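Local coordinates for cupin domain protein (Microcystis aeruginosa DIANCHI905, PDB 5ZBF) that probably acts as a cupin-family isomerase in building the Choi moiety of aeruginosins, and binds ferrous iron and 4-hydroxyphenylpyruvic acid, at residues S2-P6 and I170-Q175; S48-M52 and W134-V138; Q73-D79 and S108-T114. Where two conformers were deposited one is given. Residue numbers count along the deposited sequence, not the author numbering.

Contact 1 (S2-P6 and I170-Q175)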
ATOM      1  N   SER A   2     -17.537  -1.276   5.597  1.00 31.40           N
ATOM      2  CA  SER A   2     -17.497  -0.573   6.918  1.00 29.46           C
ATOM      3  C   SER A   2     -16.266   0.317   6.998  1.00 26.96           C
ATOM      4  O   SER A   2     -15.387   0.228   6.154  1.00 28.48           O
ATOM      5  CB  SER A   2     -17.456  -1.590   8.054  1.00 29.43           C
ATOM      6  OG  SER A   2     -16.205  -2.268   8.089  1.00 27.91           O
ATOM      7  N   GLU A   3     -16.190   1.155   8.025  1.00 24.97           N
ATOM      8  CA  GLU A   3     -15.015   2.002   8.209  1.00 26.09           C
ATOM      9  C   GLU A   3     -13.743   1.152   8.257  1.00 23.49           C
ATOM     10  O   GLU A   3     -12.762   1.471   7.602  1.00 24.30           O
ATOM     11  CB  GLU A   3     -15.115   2.844   9.487  1.00 29.09           C
ATOM     12  CG  GLU A   3     -13.914   3.765   9.693  1.00 32.86           C
ATOM     13  CD  GLU A   3     -13.974   4.569  10.977  1.00 43.66           C
ATOM     14  OE1 GLU A   3     -14.615   4.114  11.950  1.00 40.70           O
ATOM     15  OE2 GLU A   3     -13.364   5.663  11.015  1.00 53.10           O
ATOM     16  N   PHE A   4     -13.765   0.082   9.050  1.00 24.37           N
ATOM     17  CA  PHE A   4     -12.567  -0.736   9.262  1.00 23.44           C
ATOM     18  C   PHE A   4     -12.276  -1.722   8.136  1.00 21.94           C
ATOM     19  O   PHE A   4     -11.126  -2.127   7.951  1.00 22.10           O
ATOM     20  CB  PHE A   4     -12.662  -1.523  10.572  1.00 23.57           C
ATOM     21  CG  PHE A   4     -12.897  -0.679  11.790  1.00 23.53           C
ATOM     22  CD1 PHE A   4     -12.275   0.561  11.954  1.00 25.60           C
ATOM     23  CD2 PHE A   4     -13.706  -1.156  12.812  1.00 24.83           C
ATOM     24  CE1 PHE A   4     -12.488   1.317  13.097  1.00 26.41           C
ATOM     25  CE2 PHE A   4     -13.916  -0.408  13.961  1.00 29.41           C
ATOM     26  CZ  PHE A   4     -13.304   0.830  14.104  1.00 28.24           C
ATOM     27  N   PHE A   5     -13.312  -2.117   7.399  1.00 22.75           N
ATOM     28  CA  PHE A   5     -13.158  -2.997   6.245  1.00 23.16           C
ATOM     29  C   PHE A   5     -13.886  -2.368   5.059  1.00 23.16           C
ATOM     30  O   PHE A   5     -14.980  -2.792   4.679  1.00 24.74           O
ATOM     31  CB  PHE A   5     -13.678  -4.394   6.557  1.00 24.89           C
ATOM     32  CG  PHE A   5     -12.971  -5.039   7.710  1.00 25.01           C
ATOM     33  CD1 PHE A   5     -11.706  -5.592   7.540  1.00 21.38           C
ATOM     34  CD2 PHE A   5     -13.537  -5.036   8.974  1.00 25.36           C
ATOM     35  CE1 PHE A   5     -11.031  -6.170   8.609  1.00 25.35           C
ATOM     36  CE2 PHE A   5     -12.864  -5.616  10.049  1.00 26.58           C
ATOM     37  CZ  PHE A   5     -11.620  -6.182   9.857  1.00 23.60           C
ATOM     38  N   PRO A   6     -13.273  -1.330   4.483  1.00 23.21           N
ATOM     39  CA  PRO A   6     -13.990  -0.537   3.480  1.00 22.21           C
ATOM     40  C   PRO A   6     -14.266  -1.282   2.172  1.00 22.20           C
ATOM     41  O   PRO A   6     -13.428  -2.057   1.693  1.00 22.52           O
ATOM     42  CB  PRO A   6     -13.069   0.664   3.251  1.00 24.07           C
ATOM     43  CG  PRO A   6     -11.721   0.238   3.707  1.00 23.59           C
ATOM     44  CD  PRO A   6     -11.953  -0.754   4.816  1.00 23.82           C
ATOM     45  N   ILE A 170     -10.681  -5.651  14.361  1.00 23.84           N
ATOM     46  CA  ILE A 170     -10.434  -4.245  14.656  0.50 23.89           C
ATOM     47  C   ILE A 170     -11.538  -3.696  15.552  1.00 25.75           C
ATOM     48  O   ILE A 170     -12.708  -3.628  15.151  1.00 28.09           O
ATOM     49  CB  ILE A 170     -10.318  -3.402  13.375  0.50 21.05           C
ATOM     50  CG1 ILE A 170      -9.096  -3.851  12.577  0.50 21.79           C
ATOM     51  CG2 ILE A 170     -10.198  -1.921  13.710  0.50 23.40           C
ATOM     52  CD1 ILE A 170      -9.029  -3.251  11.199  0.50 20.13           C
ATOM     53  N   GLU A 171     -11.135  -3.332  16.771  1.00 27.91           N
ATOM     54  CA  GLU A 171     -11.957  -2.704  17.829  1.00 31.68           C
ATOM     55  C   GLU A 171     -13.102  -3.546  18.349  1.00 34.10           C
ATOM     56  O   GLU A 171     -13.168  -3.857  19.549  1.00 42.02           O
ATOM     57  CB  GLU A 171     -12.500  -1.325  17.397  1.00 36.62           C
ATOM     58  CG  GLU A 171     -13.006  -0.432  18.536  1.00 52.21           C
ATOM     59  CD  GLU A 171     -11.893   0.222  19.351  1.00 71.63           C
ATOM     60  OE1 GLU A 171     -10.862  -0.432  19.631  1.00 44.78           O
ATOM     61  OE2 GLU A 171     -12.050   1.387  19.732  1.00101.26           O
ATOM     62  N   ASN A 172     -14.023  -3.857  17.449  1.00 31.08           N
ATOM     63  CA  ASN A 172     -15.273  -4.502  17.787  1.00 31.16           C
ATOM     64  C   ASN A 172     -15.883  -5.196  16.555  1.00 31.20           C
ATOM     65  O   ASN A 172     -17.085  -5.463  16.524  1.00 41.06           O
ATOM     66  CB  ASN A 172     -16.227  -3.433  18.351  0.50 25.74           C
ATOM     67  CG  ASN A 172     -16.214  -2.143  17.523  0.50 21.76           C
ATOM     68  OD1 ASN A 172     -16.037  -2.182  16.316  0.50 19.82           O
ATOM     69  ND2 ASN A 172     -16.369  -0.995  18.183  0.50 23.99           N
ATOM     70  N   GLU A 173     -15.034  -5.520  15.574  1.00 27.00           N
ATOM     71  CA  GLU A 173     -15.451  -5.999  14.258  1.00 28.51           C
ATOM     72  C   GLU A 173     -14.411  -7.007  13.744  1.00 27.88           C
ATOM     73  O   GLU A 173     -13.219  -6.781  13.911  1.00 30.25           O
ATOM     74  CB  GLU A 173     -15.531  -4.797  13.302  1.00 31.43           C
ATOM     75  CG  GLU A 173     -16.597  -4.917  12.249  1.00 32.83           C
ATOM     76  CD  GLU A 173     -16.649  -3.724  11.315  1.00 29.60           C
ATOM     77  OE1 GLU A 173     -16.682  -2.566  11.778  1.00 31.02           O
ATOM     78  OE2 GLU A 173     -16.685  -3.952  10.104  1.00 34.35           O
ATOM     79  N   GLU A 174     -14.857  -8.089  13.100  1.00 29.40           N
ATOM     80  CA  GLU A 174     -13.966  -9.139  12.597  1.00 32.57           C
ATOM     81  C   GLU A 174     -14.319  -9.582  11.169  1.00 31.45           C
ATOM     82  O   GLU A 174     -15.488  -9.702  10.830  1.00 39.22           O
ATOM     83  CB  GLU A 174     -14.030 -10.343  13.536  1.00 40.82           C
ATOM     84  CG  GLU A 174     -12.837 -11.284  13.461  1.00 44.84           C
ATOM     85  CD  GLU A 174     -12.701 -12.126  14.717  1.00 52.94           C
ATOM     86  OE1 GLU A 174     -11.578 -12.235  15.248  1.00 59.27           O
ATOM     87  OE2 GLU A 174     -13.728 -12.657  15.190  1.00 58.15           O
ATOM     88  N   GLN A 175     -13.294  -9.815  10.349  1.00 31.48           N
ATOM     89  CA  GLN A 175     -13.455 -10.326   8.989  1.00 30.79           C
ATOM     90  C   GLN A 175     -12.257 -11.172   8.557  1.00 27.16           C
ATOM     91  O   GLN A 175     -11.130 -10.947   9.012  1.00 31.33           O
ATOM     92  CB  GLN A 175     -13.578  -9.157   8.013  1.00 33.02           C
ATOM     93  CG  GLN A 175     -15.003  -8.774   7.668  1.00 43.36           C
ATOM     94  CD  GLN A 175     -15.076  -7.783   6.523  1.00 42.65           C
ATOM     95  OE1 GLN A 175     -15.733  -6.754   6.630  1.00 45.27           O
ATOM     96  NE2 GLN A 175     -14.397  -8.088   5.419  1.00 42.30           N
TER
HETATM   97  O   HOH W   1     -16.255  -0.103  10.949  1.00 26.92           O
HETATM   98  O   HOH W   2     -16.500  -5.160   4.432  1.00 42.39           O
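The N-terminal segment 2-6 folds into an ST motif and packs on the β-hairpin turn that joins strands 166-170 and 173-177 of the second cupin domain. Ser2 OG accepts from Phe5 N at 3.0 Å and donates to Glu173 OE2 at 2.7 Å, so this small hydroxyl both shapes the segment and ties it to the hairpin; Ser2 N also bonds Phe5 O at 3.1 Å. The hairpin turn is tight: Ile170 N binds Glu173 O at 2.8 Å, and Asn172 N reaches Ile170 O at 2.7 Å, a classic γ-turn with Glu171, whose phi and psi are 63° and -62°, at its middle.

Two phenylalanines supply most of the area that segment 2-6 buries here. Ile170 CG2 sits over the face of Phe4, 3.6 Å from the ring centroid, a CH-π contact suited to a branched aliphatic side chain. Gln175 CB does the same for Phe5 at 3.9 Å, while Glu173 OE2 lies 3.5 Å from Phe5 CD2, near the ring plane, where the ring hydrogens welcome a carboxylate oxygen. Two waters bridge the segments: water 1 joins Phe4 N to Glu173 OE1, and water 2 joins Phe5 O to Gln175 OE1. Tyr183 and Ile168 extend the apolar surroundings of Phe5, and Phe4 is backbone-bonded to Tyr184. Because the chain then runs on into strand 9-14 at the edge of the large sheet, with strands 17-24 and 27-34 following, the tail reaches across to the other half of the protein, an arrangement that fits a two-domain cupin, or bicupin.

Contact 2 (S48-M52 and W134-V138). With FE2 (Fe (II) ion), chain C; ENO (3-(4-hydroxy-phenyl)pyruvic acid), chain B.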
ATOM      1  N   SER A  48      -0.375  14.261  -1.940  1.00 27.19           N
ATOM      2  CA  SER A  48       0.859  13.491  -2.025  1.00 26.81           C
ATOM      3  C   SER A  48       0.510  12.044  -2.311  1.00 25.10           C
ATOM      4  O   SER A  48      -0.562  11.564  -1.922  1.00 24.74           O
ATOM      5  CB  SER A  48       1.633  13.563  -0.715  1.00 26.57           C
ATOM      6  OG  SER A  48       1.979  14.897  -0.404  1.00 33.65           O
ATOM      7  N   GLN A  49       1.428  11.352  -2.973  1.00 23.69           N
ATOM      8  CA  GLN A  49       1.170  10.006  -3.463  1.00 22.52           C
ATOM      9  C   GLN A  49       2.385   9.112  -3.296  1.00 23.30           C
ATOM     10  O   GLN A  49       3.525   9.525  -3.537  1.00 25.03           O
ATOM     11  CB  GLN A  49       0.776  10.080  -4.937  1.00 22.57           C
ATOM     12  CG  GLN A  49       0.494   8.747  -5.613  1.00 24.42           C
ATOM     13  CD  GLN A  49       0.220   8.905  -7.092  1.00 29.33           C
ATOM     14  OE1 GLN A  49       0.845   8.257  -7.937  1.00 31.47           O
ATOM     15  NE2 GLN A  49      -0.707   9.787  -7.412  1.00 28.31           N
ATOM     16  N   ILE A  50       2.117   7.882  -2.877  1.00 20.49           N
ATOM     17  CA  ILE A  50       3.110   6.821  -2.843  1.00 21.41           C
ATOM     18  C   ILE A  50       2.474   5.565  -3.402  1.00 19.54           C
ATOM     19  O   ILE A  50       1.252   5.446  -3.412  1.00 20.66           O
ATOM     20  CB  ILE A  50       3.595   6.519  -1.406  1.00 23.43           C
ATOM     21  CG1 ILE A  50       2.416   6.155  -0.487  1.00 24.81           C
ATOM     22  CG2 ILE A  50       4.347   7.720  -0.847  1.00 25.16           C
ATOM     23  CD1 ILE A  50       2.812   5.764   0.920  1.00 26.78           C
ATOM     24  N   GLY A  51       3.295   4.615  -3.828  1.00 18.39           N
ATOM     25  CA  GLY A  51       2.770   3.345  -4.294  1.00 17.14           C
ATOM     26  C   GLY A  51       3.827   2.330  -4.639  1.00 18.24           C
ATOM     27  O   GLY A  51       5.006   2.642  -4.642  1.00 19.87           O
ATOM     28  N   MET A  52       3.375   1.110  -4.929  1.00 16.74           N
ATOM     29  CA  MET A  52       4.270   0.004  -5.260  0.50 17.29           C
ATOM     30  C   MET A  52       3.621  -0.856  -6.316  1.00 17.04           C
ATOM     31  O   MET A  52       2.394  -0.945  -6.392  1.00 19.61           O
ATOM     32  CB  MET A  52       4.516  -0.899  -4.058  0.50 19.84           C
ATOM     33  CG  MET A  52       5.053  -0.228  -2.819  0.50 20.47           C
ATOM     34  SD  MET A  52       5.437  -1.517  -1.614  0.50 23.40           S
ATOM     35  CE  MET A  52       6.540  -2.561  -2.571  0.50 24.71           C
ATOM     36  N   TRP A 134       6.078  10.853   5.276  1.00 26.13           N
ATOM     37  CA  TRP A 134       4.743  10.793   5.905  1.00 24.76           C
ATOM     38  C   TRP A 134       4.178   9.366   6.113  1.00 23.62           C
ATOM     39  O   TRP A 134       3.008   9.201   6.467  1.00 24.02           O
ATOM     40  CB  TRP A 134       3.741  11.647   5.100  1.00 26.03           C
ATOM     41  CG  TRP A 134       3.509  11.249   3.653  1.00 25.71           C
ATOM     42  CD1 TRP A 134       4.262  11.610   2.574  1.00 25.95           C
ATOM     43  CD2 TRP A 134       2.421  10.472   3.137  1.00 25.90           C
ATOM     44  NE1 TRP A 134       3.726  11.094   1.421  1.00 26.72           N
ATOM     45  CE2 TRP A 134       2.592  10.392   1.739  1.00 24.56           C
ATOM     46  CE3 TRP A 134       1.319   9.843   3.719  1.00 22.47           C
ATOM     47  CZ2 TRP A 134       1.709   9.694   0.921  1.00 24.79           C
ATOM     48  CZ3 TRP A 134       0.434   9.152   2.902  1.00 24.69           C
ATOM     49  CH2 TRP A 134       0.636   9.085   1.520  1.00 22.62           C
ATOM     50  N   PHE A 135       5.016   8.344   5.946  1.00 22.90           N
ATOM     51  CA  PHE A 135       4.537   6.970   5.886  1.00 19.93           C
ATOM     52  C   PHE A 135       5.646   5.970   6.216  1.00 23.26           C
ATOM     53  O   PHE A 135       6.822   6.256   6.057  1.00 24.61           O
ATOM     54  CB  PHE A 135       4.016   6.661   4.467  1.00 22.60           C
ATOM     55  CG  PHE A 135       5.070   6.811   3.419  1.00 21.46           C
ATOM     56  CD1 PHE A 135       5.842   5.728   3.021  1.00 23.66           C
ATOM     57  CD2 PHE A 135       5.354   8.065   2.884  1.00 23.48           C
ATOM     58  CE1 PHE A 135       6.852   5.886   2.086  1.00 23.38           C
ATOM     59  CE2 PHE A 135       6.363   8.226   1.950  1.00 24.47           C
ATOM     60  CZ  PHE A 135       7.108   7.132   1.543  1.00 24.67           C
ATOM     61  N   GLU A 136       5.244   4.775   6.626  1.00 23.08           N
ATOM     62  CA  GLU A 136       6.144   3.632   6.664  1.00 21.41           C
ATOM     63  C   GLU A 136       5.441   2.463   6.001  1.00 19.84           C
ATOM     64  O   GLU A 136       4.271   2.215   6.277  1.00 24.54           O
ATOM     65  CB  GLU A 136       6.516   3.271   8.104  1.00 26.06           C
ATOM     66  CG  GLU A 136       7.453   2.082   8.199  1.00 30.16           C
ATOM     67  CD  GLU A 136       7.952   1.811   9.608  1.00 34.68           C
ATOM     68  OE1 GLU A 136       7.354   2.316  10.581  1.00 41.41           O
ATOM     69  OE2 GLU A 136       8.943   1.067   9.741  1.00 38.24           O
ATOM     70  N   ILE A 137       6.155   1.745   5.142  1.00 20.21           N
ATOM     71  CA  ILE A 137       5.613   0.540   4.515  1.00 20.52           C
ATOM     72  C   ILE A 137       6.361  -0.675   5.058  1.00 20.67           C
ATOM     73  O   ILE A 137       7.583  -0.672   5.132  1.00 21.97           O
ATOM     74  CB  ILE A 137       5.678   0.624   2.976  1.00 22.24           C
ATOM     75  CG1 ILE A 137       4.754   1.760   2.498  1.00 26.71           C
ATOM     76  CG2 ILE A 137       5.269  -0.701   2.333  1.00 23.28           C
ATOM     77  CD1 ILE A 137       4.781   2.003   1.010  1.00 30.99           C
ATOM     78  N   VAL A 138       5.602  -1.689   5.455  1.00 20.54           N
ATOM     79  CA  VAL A 138       6.146  -2.926   6.003  1.00 22.26           C
ATOM     80  C   VAL A 138       5.537  -4.095   5.245  1.00 21.19           C
ATOM     81  O   VAL A 138       4.329  -4.185   5.136  1.00 22.71           O
ATOM     82  CB  VAL A 138       5.807  -3.064   7.501  1.00 22.28           C
ATOM     83  CG1 VAL A 138       6.443  -4.329   8.078  1.00 24.96           C
ATOM     84  CG2 VAL A 138       6.259  -1.819   8.254  1.00 24.42           C
TER
HETATM   85 FE   FE2 C 302      -1.086  10.702  -9.296  0.70 21.41          FE
HETATM   86  O4  ENO B 301      -0.717   8.819 -10.176  1.00 34.38           O
HETATM   87  C9  ENO B 301      -3.109   7.748 -13.640  1.00 41.06           C
HETATM   88  C8  ENO B 301      -3.248   8.432 -14.849  1.00 50.30           C
HETATM   89  C7  ENO B 301      -2.234   9.279 -15.300  1.00 46.49           C
HETATM   90  C6  ENO B 301      -1.080   9.435 -14.536  1.00 42.43           C
HETATM   91  C5  ENO B 301      -0.941   8.751 -13.330  1.00 41.24           C
HETATM   92  C4  ENO B 301      -1.951   7.905 -12.876  1.00 43.33           C
HETATM   93  O3  ENO B 301      -2.365   9.954 -16.478  1.00 48.84           O
HETATM   94  C3  ENO B 301      -1.779   7.181 -11.553  1.00 38.70           C
HETATM   95  C2  ENO B 301      -1.767   8.232 -10.453  1.00 35.07           C
HETATM   96  C1  ENO B 301      -3.001   8.578  -9.740  1.00 35.23           C
HETATM   97  O2  ENO B 301      -4.004   7.818  -9.776  1.00 45.00           O
HETATM   98  O1  ENO B 301      -3.020   9.653  -9.098  1.00 33.56           O
HETATM   99  O   HOH W   3       4.633  11.638  -1.238  1.00 29.44           O
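Strands 48-52 and 135-138 run almost parallel, 9° apart, yet they share no hydrogen bond: their axes lie 10.0 Å apart, and side chains alone fill the gap. Ile50 occupies the middle. Its CG2 touches Phe135 CE2 at 3.5 Å and Trp134 CZ2 at 3.7 Å, and its CD1 makes a CH-π contact 3.8 Å from the Phe135 ring centroid; a branched aliphatic chain can serve both rings at once. Further along, Met52 SD meets Ile137 CG2 at 4.0 Å, its flexible thioether filling the space. This buried packing joins the two cupin domains, as expected of a bicupin: strand 48-55 comes from the first, strand 135-142 from the second, and both belong to one large sheet. Alternation along strand 48-52 turns Gln49 the other way, and its side-chain amide joins His43, His45 and His84 in coordinating the iron, which 4-hydroxyphenylpyruvic acid chelates through O4 and O1. Near Ser48, water 3 accepts from Trp134 NE1 at 2.9 Å and donates weakly to Gln49 O at 3.3 Å.

Contact 3 (Q73-D79 and S108-T114)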
ATOM      1  N   GLN A  73       9.290  -4.364  -4.265  1.00 21.01           N
ATOM      2  CA  GLN A  73      10.587  -3.809  -3.844  1.00 20.22           C
ATOM      3  C   GLN A  73      10.598  -2.281  -3.721  1.00 19.99           C
ATOM      4  O   GLN A  73      10.974  -1.736  -2.678  1.00 22.09           O
ATOM      5  CB  GLN A  73      11.701  -4.228  -4.801  1.00 21.76           C
ATOM      6  CG  GLN A  73      11.960  -5.727  -4.860  1.00 25.15           C
ATOM      7  CD  GLN A  73      13.335  -6.058  -5.415  1.00 32.74           C
ATOM      8  OE1 GLN A  73      14.354  -5.911  -4.728  1.00 45.29           O
ATOM      9  NE2 GLN A  73      13.375  -6.509  -6.653  1.00 35.94           N
ATOM     10  N   ASP A  74      10.183  -1.600  -4.789  1.00 19.46           N
ATOM     11  CA  ASP A  74      10.338  -0.164  -4.874  1.00 19.83           C
ATOM     12  C   ASP A  74       9.023   0.557  -4.563  1.00 21.20           C
ATOM     13  O   ASP A  74       7.934   0.051  -4.839  1.00 22.06           O
ATOM     14  CB  ASP A  74      10.867   0.212  -6.260  1.00 23.07           C
ATOM     15  CG  ASP A  74      12.214  -0.451  -6.580  1.00 25.29           C
ATOM     16  OD1 ASP A  74      13.083  -0.522  -5.689  1.00 25.76           O
ATOM     17  OD2 ASP A  74      12.399  -0.938  -7.717  1.00 24.77           O
ATOM     18  N   ILE A  75       9.152   1.712  -3.915  1.00 22.07           N
ATOM     19  CA  ILE A  75       7.996   2.550  -3.688  0.50 22.52           C
ATOM     20  C   ILE A  75       8.262   3.915  -4.338  1.00 21.00           C
ATOM     21  O   ILE A  75       9.302   4.543  -4.139  1.00 21.68           O
ATOM     22  CB  ILE A  75       7.548   2.565  -2.190  0.50 30.15           C
ATOM     23  CG1 ILE A  75       7.812   3.882  -1.472  0.50 34.64           C
ATOM     24  CG2 ILE A  75       8.127   1.393  -1.398  0.50 29.90           C
ATOM     25  CD1 ILE A  75       6.557   4.702  -1.340  0.50 36.00           C
ATOM     26  N   HIS A  76       7.321   4.341  -5.183  1.00 20.05           N
ATOM     27  CA  HIS A  76       7.430   5.665  -5.807  1.00 21.81           C
ATOM     28  C   HIS A  76       6.860   6.689  -4.838  1.00 20.28           C
ATOM     29  O   HIS A  76       5.937   6.384  -4.079  1.00 19.65           O
ATOM     30  CB  HIS A  76       6.750   5.728  -7.195  1.00 25.17           C
ATOM     31  CG  HIS A  76       5.255   5.806  -7.156  1.00 26.12           C
ATOM     32  ND1 HIS A  76       4.453   4.701  -7.309  1.00 29.87           N
ATOM     33  CD2 HIS A  76       4.417   6.861  -7.002  1.00 28.35           C
ATOM     34  CE1 HIS A  76       3.183   5.063  -7.244  1.00 28.57           C
ATOM     35  NE2 HIS A  76       3.134   6.370  -7.052  1.00 33.31           N
ATOM     36  N   VAL A  77       7.421   7.899  -4.863  1.00 22.98           N
ATOM     37  CA  VAL A  77       7.014   8.964  -3.951  1.00 22.77           C
ATOM     38  C   VAL A  77       6.860  10.258  -4.755  1.00 23.51           C
ATOM     39  O   VAL A  77       7.836  10.782  -5.297  1.00 26.05           O
ATOM     40  CB  VAL A  77       8.052   9.162  -2.819  1.00 23.95           C
ATOM     41  CG1 VAL A  77       7.571  10.193  -1.803  1.00 26.45           C
ATOM     42  CG2 VAL A  77       8.362   7.841  -2.118  1.00 24.61           C
ATOM     43  N   ALA A  78       5.624  10.744  -4.852  1.00 23.09           N
ATOM     44  CA  ALA A  78       5.327  11.996  -5.557  1.00 23.99           C
ATOM     45  C   ALA A  78       4.716  12.974  -4.563  1.00 26.91           C
ATOM     46  O   ALA A  78       3.545  12.839  -4.186  1.00 28.53           O
ATOM     47  CB  ALA A  78       4.366  11.736  -6.705  1.00 26.64           C
ATOM     48  N   ASP A  79       5.513  13.948  -4.121  1.00 25.65           N
ATOM     49  CA  ASP A  79       5.020  14.952  -3.181  1.00 28.74           C
ATOM     50  C   ASP A  79       3.972  15.856  -3.835  1.00 28.78           C
ATOM     51  O   ASP A  79       3.725  15.746  -5.029  1.00 26.68           O
ATOM     52  CB  ASP A  79       6.185  15.771  -2.629  1.00 28.75           C
ATOM     53  CG  ASP A  79       7.027  14.986  -1.617  1.00 33.96           C
ATOM     54  OD1 ASP A  79       6.599  13.907  -1.132  1.00 34.56           O
ATOM     55  OD2 ASP A  79       8.128  15.457  -1.303  1.00 31.05           O
ATOM     56  N   SER A 108       9.843  14.955   0.853  1.00 29.37           N
ATOM     57  CA  SER A 108      10.582  13.710   0.711  1.00 28.46           C
ATOM     58  C   SER A 108      11.917  13.944   0.013  1.00 27.84           C
ATOM     59  O   SER A 108      11.996  14.705  -0.956  1.00 33.13           O
ATOM     60  CB  SER A 108       9.765  12.728  -0.119  1.00 29.89           C
ATOM     61  OG  SER A 108       8.443  12.615   0.385  1.00 31.47           O
ATOM     62  N   GLU A 109      12.959  13.282   0.506  1.00 30.08           N
ATOM     63  CA  GLU A 109      14.304  13.416  -0.062  1.00 32.52           C
ATOM     64  C   GLU A 109      14.502  12.517  -1.293  1.00 35.18           C
ATOM     65  O   GLU A 109      15.393  12.758  -2.100  1.00 42.31           O
ATOM     66  CB  GLU A 109      15.361  13.108   1.003  1.00 39.79           C
ATOM     67  CG  GLU A 109      16.797  13.209   0.515  1.00 45.25           C
ATOM     68  N   ASP A 110      13.667  11.493  -1.448  1.00 35.44           N
ATOM     69  CA  ASP A 110      13.826  10.549  -2.548  1.00 30.31           C
ATOM     70  C   ASP A 110      12.500  10.336  -3.267  1.00 29.26           C
ATOM     71  O   ASP A 110      11.456  10.254  -2.610  1.00 33.59           O
ATOM     72  CB  ASP A 110      14.343   9.215  -2.004  1.00 32.20           C
ATOM     73  CG  ASP A 110      15.621   9.367  -1.205  1.00 41.41           C
ATOM     74  OD1 ASP A 110      16.703   9.492  -1.816  1.00 47.98           O
ATOM     75  OD2 ASP A 110      15.543   9.362   0.041  1.00 48.35           O
ATOM     76  N   VAL A 111      12.545  10.252  -4.606  1.00 27.03           N
ATOM     77  CA  VAL A 111      11.365   9.889  -5.419  1.00 24.02           C
ATOM     78  C   VAL A 111      11.140   8.370  -5.518  1.00 23.75           C
ATOM     79  O   VAL A 111      10.041   7.917  -5.875  1.00 24.69           O
ATOM     80  CB  VAL A 111      11.402  10.491  -6.853  1.00 22.93           C
ATOM     81  CG1 VAL A 111      11.392  12.018  -6.797  1.00 27.75           C
ATOM     82  CG2 VAL A 111      12.598   9.992  -7.662  1.00 25.27           C
ATOM     83  N   VAL A 112      12.177   7.585  -5.220  1.00 22.21           N
ATOM     84  CA  VAL A 112      12.019   6.129  -5.127  1.00 21.06           C
ATOM     85  C   VAL A 112      12.714   5.634  -3.861  1.00 23.06           C
ATOM     86  O   VAL A 112      13.856   5.986  -3.605  1.00 24.48           O
ATOM     87  CB  VAL A 112      12.567   5.380  -6.362  1.00 23.30           C
ATOM     88  CG1 VAL A 112      12.418   3.867  -6.203  1.00 24.85           C
ATOM     89  CG2 VAL A 112      11.832   5.823  -7.614  1.00 23.48           C
ATOM     90  N   LEU A 113      11.982   4.853  -3.071  1.00 21.04           N
ATOM     91  CA  LEU A 113      12.520   4.183  -1.888  1.00 21.68           C
ATOM     92  C   LEU A 113      12.484   2.685  -2.125  1.00 23.51           C
ATOM     93  O   LEU A 113      11.731   2.204  -2.965  1.00 24.59           O
ATOM     94  CB  LEU A 113      11.698   4.525  -0.649  1.00 23.28           C
ATOM     95  CG  LEU A 113      11.679   5.996  -0.225  1.00 29.30           C
ATOM     96  CD1 LEU A 113      10.644   6.186   0.879  1.00 31.85           C
ATOM     97  CD2 LEU A 113      13.063   6.448   0.199  1.00 33.50           C
ATOM     98  N   THR A 114      13.308   1.944  -1.393  1.00 23.30           N
ATOM     99  CA  THR A 114      13.370   0.503  -1.572  1.00 21.53           C
ATOM    100  C   THR A 114      13.297  -0.177  -0.216  1.00 23.30           C
ATOM    101  O   THR A 114      13.930   0.252   0.736  1.00 25.80           O
ATOM    102  CB  THR A 114      14.625   0.075  -2.356  1.00 25.78           C
ATOM    103  OG1 THR A 114      14.601   0.681  -3.657  1.00 24.32           O
ATOM    104  CG2 THR A 114      14.673  -1.441  -2.520  1.00 26.28           C
TER
HETATM  105  O   HOH W   4      10.382  14.759  -3.490  1.00 49.41           O
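Ser108 opens the segment by binding one carboxylate twice: its N donates to Asp79 OD2 at 2.8 Å and its OG to Asp79 OD1 at 2.7 Å, a pairing suited to a short hydroxyl beside a two-oxygen acceptor. Water 4 also links Asp79 OD2 with Ser108 O. After the bend at Glu109, Asp110 O lies 3.6 Å from Val77 CB, and Val111 O accepts from Val77 N at 2.8 Å. Val112 then forms a non-hydrogen-bonded antiparallel pair with His76. Leu113 forms the hydrogen-bonded pair with Ile75: Ile75 N donates to Leu113 O at 2.8 Å and Leu113 N to Ile75 O at 2.9 Å. Leu113 CD1 also reaches Val77 CG2 at 4.1 Å, so β-branched and leucine side chains share one apolar face. At Thr114, OG1 donates to Asp74 OD1 at 2.8 Å; Arg70 makes a salt bridge with the same carboxylate. Strand 74-78 lies between strands 112-119 and 48-55 in the large sheet, with Ile75, Val77 and Leu113 against Phe135 of strand 135-142, while His76 and Val112 face Leu60 of strand 57-62.

How the contacts relate
Contacts 2 and 3 adjoin, with centres 8 Å apart: strands 48-55 and 74-78 are neighbours in one sheet, probably hydrogen-bonded from Gln49 O to Ala78 N at 2.8 Å and from Gly51 O to His76 N at 2.9 Å, while Ile50 CB packs on Ile75 CD1 at 3.5 Å. The iron site lies on the other side of this sheet from their shared apolar packing: Gln49 is a ligand, and the nearest side-chain atom of His76 is about 6 Å from the iron. Contact 1 is remote, its centre 22 Å from that of contact 2 and 30 Å from that of contact 3. In sequence the three are nested, 3 within 2 within 1.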